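Local coordinates for protein response regulator (PDB 2PLN) that is an orphan response regulator of the OmpR/PhoB type that probably binds DNA to control transcription, seen here as its N-terminal receiver domain, at the interface of chains A and B. Residues are numbered along the deposited sequence; one frame, centred on the assembly and turned at random. Chains: chain A/B, Response regulator.

The interface of chains A and B. Residues chain A 111, 118, 122, 126; chain B 101, 105, 111-112.
A:Arg126, on helix 120-130, reaches across to B:Glu101 of helix 98-106 and to strand 111-114 of the partner. This is part of a two-fold face of the alpha4-beta5-alpha5 kind, through which OmpR/PhoB receiver domains characteristically dimerise; here it probably serves that role. Arginine suits the place because its flat cation can donate in several directions at once. A:Arg126 NH2 bonds to B:Glu101 OE2 at 2.8 Å and to the backbone carbonyl oxygen O of B:Tyr112 at 2.9 Å, both close to the guanidinium plane. A:Arg126 NH1 is shared between the two copies of one aspartate: A:Asp111 OD2, on its syn lone pair, and B:Asp111 OD1, 2.8 Å away but tilted from the plane. The cation probably eases the approach of these two like charges. A bend at chi3 (-61°) turns the group toward the strand, and its plane stands almost perpendicular to the ring of B:Phe105, whose CZ touches the centre of one face, 3.7 Å from A:Arg126 CZ. The same ring receives A:Arg126 CA over its face, an apolar surface suited to the arginine's base. B:Glu101, its side chain stretched out toward the partner, spreads its carboxylate between two arginines: OE1 forms a salt bridge with NH1 of the poorly ordered A:Arg118. Small A:Ala122 lets the carboxylate lie close, CB 3.8 Å from B:Glu101 CD. A water completes the link, 2.8 Å from A:Arg126 NE and 2.5 Å from B:Glu101 OE2.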
loop_
_atom_site.group_PDB
_atom_site.type_symbol
_atom_site.label_atom_id
_atom_site.label_comp_id
_atom_site.label_asym_id
_atom_site.label_seq_id
_atom_site.Cartn_x
_atom_site.Cartn_y
_atom_site.Cartn_z
ATOM N N ASP A 111 -1.916 0.906 5.063
ATOM C CA ASP A 111 -2.134 -0.146 4.114
ATOM C C ASP A 111 -3.162 -1.124 4.646
ATOM O O ASP A 111 -3.480 -1.144 5.853
ATOM C CB ASP A 111 -0.797 -0.858 3.826
ATOM C CG ASP A 111 -0.683 -1.364 2.384
ATOM O OD1 ASP A 111 -1.735 -1.649 1.734
ATOM O OD2 ASP A 111 0.433 -1.527 1.847
ATOM N N ARG A 118 1.399 -12.960 0.108
ATOM C CA ARG A 118 1.973 -13.459 -1.153
ATOM C C ARG A 118 3.216 -14.300 -0.869
ATOM O O ARG A 118 3.433 -15.367 -1.472
ATOM C CB ARG A 118 2.299 -12.302 -2.111
ATOM C CG ARG A 118 2.381 -12.722 -3.577
ATOM C CD ARG A 118 2.024 -11.639 -4.591
ATOM N NE ARG A 118 0.576 -11.458 -4.743
ATOM C CZ ARG A 118 -0.123 -10.467 -4.189
ATOM N NH1 ARG A 118 0.488 -9.555 -3.448
ATOM N NH2 ARG A 118 -1.435 -10.372 -4.377
ATOM N N ALA A 122 7.823 -10.670 -0.172
ATOM C CA ALA A 122 6.920 -9.640 -0.704
ATOM C C ALA A 122 6.337 -8.789 0.439
ATOM O O ALA A 122 6.205 -7.568 0.295
ATOM C CB ALA A 122 5.801 -10.289 -1.508
ATOM N N ARG A 126 7.107 -4.737 1.077
ATOM C CA ARG A 126 6.011 -3.763 1.280
ATOM C C ARG A 126 6.272 -2.955 2.566
ATOM O O ARG A 126 6.123 -1.746 2.568
ATOM C CB ARG A 126 4.673 -4.487 1.398
ATOM C CG ARG A 126 3.417 -3.594 1.714
ATOM C CD ARG A 126 2.120 -4.371 1.648
ATOM N NE ARG A 126 1.914 -4.908 0.300
ATOM C CZ ARG A 126 1.277 -4.265 -0.688
ATOM N NH1 ARG A 126 0.721 -3.071 -0.453
ATOM N NH2 ARG A 126 1.196 -4.826 -1.917
ATOM N N GLU B 101 6.240 -8.405 -7.229
ATOM C CA GLU B 101 5.945 -7.496 -6.091
ATOM C C GLU B 101 7.221 -6.948 -5.448
ATOM O O GLU B 101 7.375 -5.717 -5.247
ATOM C CB GLU B 101 5.067 -8.202 -5.070
ATOM C CG GLU B 101 4.659 -7.309 -3.904
ATOM C CD GLU B 101 3.431 -7.791 -3.184
ATOM O OE1 GLU B 101 3.001 -8.931 -3.400
ATOM O OE2 GLU B 101 2.887 -7.024 -2.386
ATOM N N PHE B 105 8.460 -2.876 -5.619
ATOM C CA PHE B 105 8.797 -2.070 -4.448
ATOM C C PHE B 105 10.260 -1.642 -4.444
ATOM O O PHE B 105 10.581 -0.479 -4.139
ATOM C CB PHE B 105 8.437 -2.818 -3.186
ATOM C CG PHE B 105 6.980 -2.745 -2.845
ATOM C CD1 PHE B 105 6.352 -1.480 -2.616
ATOM C CD2 PHE B 105 6.238 -3.899 -2.688
ATOM C CE1 PHE B 105 4.983 -1.399 -2.281
ATOM C CE2 PHE B 105 4.855 -3.837 -2.345
ATOM C CZ PHE B 105 4.240 -2.584 -2.130
ATOM N N ASP B 111 2.976 1.236 -4.444
ATOM C CA ASP B 111 2.125 0.128 -4.119
ATOM C C ASP B 111 2.161 -0.901 -5.231
ATOM O O ASP B 111 2.607 -0.622 -6.364
ATOM C CB ASP B 111 0.688 0.639 -3.890
ATOM C CG ASP B 111 -0.071 -0.161 -2.825
ATOM O OD1 ASP B 111 0.241 -1.371 -2.608
ATOM O OD2 ASP B 111 -1.013 0.355 -2.186
ATOM N N TYR B 112 1.702 -2.096 -4.893
ATOM C CA TYR B 112 1.559 -3.200 -5.830
ATOM C C TYR B 112 0.199 -3.841 -5.556
ATOM O O TYR B 112 -0.088 -4.273 -4.424
ATOM C CB TYR B 112 2.698 -4.200 -5.621
ATOM C CG TYR B 112 2.697 -5.361 -6.599
ATOM C CD1 TYR B 112 2.199 -6.599 -6.220
ATOM C CD2 TYR B 112 3.207 -5.226 -7.910
ATOM C CE1 TYR B 112 2.210 -7.698 -7.125
ATOM C CE2 TYR B 112 3.221 -6.326 -8.806
ATOM C CZ TYR B 112 2.713 -7.540 -8.406
ATOM O OH TYR B 112 2.704 -8.632 -9.310
HETATM O O HOH W 1 2.972 -7.519 0.106
#